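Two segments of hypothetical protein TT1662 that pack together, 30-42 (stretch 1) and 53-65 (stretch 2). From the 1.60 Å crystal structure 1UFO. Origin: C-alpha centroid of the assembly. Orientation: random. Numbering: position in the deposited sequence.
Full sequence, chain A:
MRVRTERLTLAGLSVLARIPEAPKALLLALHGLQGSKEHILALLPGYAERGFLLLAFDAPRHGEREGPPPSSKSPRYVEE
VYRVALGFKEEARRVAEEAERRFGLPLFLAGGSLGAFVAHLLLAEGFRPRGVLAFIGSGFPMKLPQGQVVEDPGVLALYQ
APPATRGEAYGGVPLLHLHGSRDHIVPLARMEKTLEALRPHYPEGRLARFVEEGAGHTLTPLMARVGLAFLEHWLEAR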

# COMPACT_ATOMS: atom_id res chain seq x y z
N LEU A 30 8.37 16.58 -5.96
CA LEU A 30 8.12 17.24 -7.24
C LEU A 30 6.63 17.35 -7.42
O LEU A 30 5.91 16.35 -7.51
CB LEU A 30 8.70 16.44 -8.42
CG LEU A 30 10.18 16.10 -8.18
CD1 LEU A 30 10.68 15.25 -9.40
CD2 LEU A 30 11.10 17.38 -8.06
N HIS A 31 6.15 18.61 -7.41
CA HIS A 31 4.75 18.89 -7.46
C HIS A 31 4.16 18.64 -8.85
O HIS A 31 4.91 18.37 -9.81
CB HIS A 31 4.54 20.37 -6.98
CG HIS A 31 5.03 21.41 -7.95
ND1 HIS A 31 4.39 21.67 -9.15
CD2 HIS A 31 6.11 22.24 -7.89
CE1 HIS A 31 5.04 22.66 -9.77
NE2 HIS A 31 6.08 23.04 -9.01
N GLY A 32 2.83 18.82 -8.97
CA GLY A 32 2.19 18.58 -10.26
C GLY A 32 1.81 19.84 -11.01
O GLY A 32 2.12 20.93 -10.53
N LEU A 33 1.14 19.66 -12.15
CA LEU A 33 0.76 20.81 -12.96
C LEU A 33 -0.16 21.68 -12.17
O LEU A 33 -1.05 21.20 -11.43
CB LEU A 33 0.09 20.28 -14.25
CG LEU A 33 -0.06 21.31 -15.31
CD1 LEU A 33 1.31 21.80 -15.78
CD2 LEU A 33 -0.78 20.63 -16.49
N GLN A 34 0.09 22.99 -12.33
CA GLN A 34 -0.60 24.07 -11.60
C GLN A 34 -0.33 24.08 -10.08
O GLN A 34 -0.98 24.83 -9.35
CB GLN A 34 -2.10 24.03 -11.85
CG GLN A 34 -2.51 23.72 -13.30
CD GLN A 34 -2.09 24.76 -14.35
OE1 GLN A 34 -2.19 24.47 -15.56
NE2 GLN A 34 -1.63 25.98 -13.93
N GLY A 35 0.61 23.25 -9.61
CA GLY A 35 0.90 23.22 -8.19
C GLY A 35 2.10 24.05 -7.84
O GLY A 35 2.48 24.96 -8.60
N SER A 36 2.72 23.74 -6.67
CA SER A 36 3.86 24.54 -6.23
C SER A 36 4.63 23.75 -5.16
O SER A 36 4.11 22.71 -4.67
CB SER A 36 3.34 25.82 -5.54
OG SER A 36 2.57 25.45 -4.38
N LYS A 37 5.82 24.22 -4.80
CA LYS A 37 6.63 23.55 -3.79
C LYS A 37 5.91 23.53 -2.44
O LYS A 37 5.98 22.55 -1.73
CB LYS A 37 8.03 24.22 -3.71
CG LYS A 37 8.00 25.65 -3.29
CD LYS A 37 9.36 26.29 -3.60
CE LYS A 37 9.49 27.73 -3.11
NZ LYS A 37 8.39 28.68 -3.66
N GLU A 38 5.17 24.59 -2.10
CA GLU A 38 4.51 24.53 -0.80
C GLU A 38 3.37 23.54 -0.78
O GLU A 38 3.17 22.90 0.24
CB GLU A 38 3.91 25.91 -0.43
CG GLU A 38 4.95 27.03 -0.33
CD GLU A 38 5.46 27.62 -1.68
OE1 GLU A 38 6.50 28.32 -1.63
OE2 GLU A 38 4.86 27.38 -2.75
N HIS A 39 2.66 23.45 -1.90
CA HIS A 39 1.52 22.53 -1.95
C HIS A 39 1.97 21.07 -1.80
O HIS A 39 1.41 20.34 -0.99
CB HIS A 39 0.80 22.69 -3.30
CG HIS A 39 -0.46 21.89 -3.38
ND1 HIS A 39 -0.75 21.06 -4.44
CD2 HIS A 39 -1.50 21.79 -2.51
CE1 HIS A 39 -1.93 20.49 -4.23
NE2 HIS A 39 -2.41 20.91 -3.06
N ILE A 40 3.00 20.67 -2.55
CA ILE A 40 3.38 19.23 -2.45
C ILE A 40 3.94 18.90 -1.04
O ILE A 40 3.60 17.84 -0.48
CB ILE A 40 4.36 18.85 -3.61
CG1 ILE A 40 4.65 17.34 -3.57
CG2 ILE A 40 5.69 19.56 -3.47
CD1 ILE A 40 3.43 16.56 -3.92
N LEU A 41 4.69 19.80 -0.38
CA LEU A 41 5.19 19.44 0.96
C LEU A 41 4.02 19.37 1.98
O LEU A 41 4.04 18.53 2.88
CB LEU A 41 6.24 20.44 1.44
CG LEU A 41 7.52 20.34 0.56
CD1 LEU A 41 8.59 21.14 1.32
CD2 LEU A 41 8.00 18.90 0.32
N ALA A 42 2.99 20.21 1.79
CA ALA A 42 1.86 20.19 2.71
C ALA A 42 1.05 18.88 2.60
O ALA A 42 0.35 18.56 3.54
CB ALA A 42 0.92 21.38 2.40
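Stretch 2 (53-65) LLLAFDAPRHGER

At the apolar centre, Ala 56 points its small side chain toward helix 37-42, its CB 3.6 Å from Leu 41 CG and 3.9 Å from Ile 40 CG2. The strand that carries Leu 54 to Ala 56 runs roughly antiparallel to this helix, with a signed crossing angle of 148° and axes 8.4 Å apart at closest approach. Leu 54, two residues earlier and on the same side of the strand, places CB 3.8 Å from Leu 41 CD2, whereas the intervening Leu 55 points away. Phe 57 also directs CB away, yet its CE2 lies 4.0 Å from Leu 30 CD2; Phe 57 CA is 4.9 Å from Lys 37 CA. Beyond it the contact becomes polar. Water 1 bridges His 31 N and Phe 57 O. Ala 59 N donates to His 31 NE2 (2.9 Å), while His 31 ND1 donates to Gly 32 O (2.8 Å), fixing the ring from both nitrogens. His 62, closing a type II turn from Ala 59, is held likewise: His 62 ND1 donates to Pro 60 O (2.8 Å), and His 62 NE2 accepts from Gln 34 N (3.0 Å), within the type II turn 32-35. The two imidazoles meet obliquely, centroids 5.2 Å apart. At the start of the helix, where Ser 36 OG caps His 39 N, Asp 58 OD2 accepts from Lys 37 N (2.9 Å). Asp 58 OD1 accepts from Glu 64 N (2.9 Å), in the type II' turn 62-65, and forms a salt bridge with Lys 37 NZ (2.9 Å). At the outer edge, Lys 37 NZ also pairs with Glu 64 OE1 (2.7 Å) and Glu 38 OE1 (2.8 Å), so one ammonium lies among three carboxylates and only partly balances them; Glu 38 OE1 and Glu 64 OE1 are 4.3 Å apart. Water 2 links Gly 35 O to Gly 63 N.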

# COMPACT_ATOMS: atom_id res chain seq x y z
N LEU A 53 14.12 14.83 5.76
CA LEU A 53 14.34 16.21 5.42
C LEU A 53 13.69 16.41 4.06
O LEU A 53 14.17 15.85 3.04
CB LEU A 53 15.88 16.46 5.41
CG LEU A 53 16.34 17.91 5.36
CD1 LEU A 53 17.87 17.85 5.65
CD2 LEU A 53 16.04 18.56 4.02
N LEU A 54 12.60 17.13 4.04
CA LEU A 54 11.86 17.34 2.76
C LEU A 54 12.38 18.52 2.03
O LEU A 54 12.59 19.60 2.61
CB LEU A 54 10.41 17.61 3.02
CG LEU A 54 9.76 16.67 4.05
CD1 LEU A 54 8.24 17.14 4.23
CD2 LEU A 54 9.84 15.21 3.58
N LEU A 55 12.53 18.35 0.73
CA LEU A 55 12.94 19.43 -0.19
C LEU A 55 11.95 19.52 -1.35
O LEU A 55 11.56 18.51 -1.85
CB LEU A 55 14.29 19.08 -0.84
CG LEU A 55 15.43 18.87 0.15
CD1 LEU A 55 16.73 18.46 -0.63
CD2 LEU A 55 15.77 20.17 0.86
N ALA A 56 11.60 20.74 -1.78
CA ALA A 56 10.72 20.91 -2.95
C ALA A 56 11.05 22.23 -3.59
O ALA A 56 11.38 23.20 -2.88
CB ALA A 56 9.27 20.88 -2.51
N PHE A 57 11.01 22.30 -4.91
CA PHE A 57 11.21 23.58 -5.55
C PHE A 57 10.16 23.72 -6.62
O PHE A 57 9.51 22.72 -7.02
CB PHE A 57 12.62 23.71 -6.11
CG PHE A 57 12.97 22.71 -7.22
CD1 PHE A 57 12.86 23.10 -8.57
CD2 PHE A 57 13.37 21.39 -6.91
CE1 PHE A 57 13.17 22.16 -9.62
CE2 PHE A 57 13.70 20.46 -7.93
CZ PHE A 57 13.59 20.86 -9.29
N ASP A 58 9.93 24.97 -7.07
CA ASP A 58 8.91 25.19 -8.08
C ASP A 58 9.39 24.79 -9.48
O ASP A 58 10.52 25.07 -9.87
CB ASP A 58 8.54 26.69 -8.13
CG ASP A 58 7.76 27.14 -6.92
OD1 ASP A 58 7.98 28.31 -6.47
OD2 ASP A 58 6.94 26.36 -6.43
N ALA A 59 8.50 24.18 -10.24
CA ALA A 59 8.84 23.79 -11.62
C ALA A 59 8.82 25.03 -12.50
O ALA A 59 8.28 26.06 -12.13
CB ALA A 59 7.77 22.79 -12.13
N PRO A 60 9.42 24.92 -13.65
CA PRO A 60 9.38 26.09 -14.56
C PRO A 60 7.94 26.50 -14.74
O PRO A 60 7.01 25.66 -14.83
CB PRO A 60 9.97 25.55 -15.85
CG PRO A 60 10.90 24.49 -15.42
CD PRO A 60 10.19 23.80 -14.22
N ARG A 61 7.69 27.81 -14.81
CA ARG A 61 6.39 28.41 -14.98
C ARG A 61 5.38 28.28 -13.83
O ARG A 61 4.22 28.69 -13.96
CB ARG A 61 5.70 27.85 -16.24
CG ARG A 61 6.44 28.13 -17.47
CD ARG A 61 5.67 27.64 -18.70
NE ARG A 61 4.39 28.31 -18.94
CZ ARG A 61 3.73 28.13 -20.09
NH1 ARG A 61 4.28 27.32 -20.99
NH2 ARG A 61 2.58 28.77 -20.35
N HIS A 62 5.80 27.77 -12.68
CA HIS A 62 4.95 27.56 -11.57
C HIS A 62 5.43 28.30 -10.30
O HIS A 62 6.60 28.68 -10.19
CB HIS A 62 4.96 26.04 -11.22
CG HIS A 62 4.20 25.21 -12.20
ND1 HIS A 62 4.64 24.96 -13.48
CD2 HIS A 62 2.98 24.61 -12.08
CE1 HIS A 62 3.71 24.24 -14.11
NE2 HIS A 62 2.71 24.02 -13.28
N GLY A 63 4.51 28.49 -9.38
CA GLY A 63 4.82 29.05 -8.09
C GLY A 63 5.39 30.46 -8.17
O GLY A 63 4.74 31.42 -8.71
N GLU A 64 6.60 30.61 -7.68
CA GLU A 64 7.25 31.93 -7.69
C GLU A 64 7.93 32.25 -8.97
O GLU A 64 8.37 33.40 -9.17
CB GLU A 64 8.25 32.09 -6.53
CG GLU A 64 7.56 31.89 -5.19
CD GLU A 64 8.42 32.19 -3.96
OE1 GLU A 64 9.05 31.26 -3.40
OE2 GLU A 64 8.41 33.41 -3.54
N ARG A 65 7.98 31.29 -9.90
CA ARG A 65 8.67 31.51 -11.18
C ARG A 65 7.82 32.19 -12.22
O ARG A 65 6.65 32.14 -12.15
CB ARG A 65 9.16 30.14 -11.68
CG ARG A 65 10.11 29.52 -10.66
CD ARG A 65 10.64 28.14 -11.06
NE ARG A 65 11.48 28.20 -12.27
CZ ARG A 65 12.19 27.15 -12.70
NH1 ARG A 65 12.13 25.99 -12.04
NH2 ARG A 65 12.97 27.22 -13.77
O HOH W 1 8.07 20.44 -6.08
O HOH W 2 1.86 27.34 -9.64
O HOH W 3 5.48 28.94 -4.84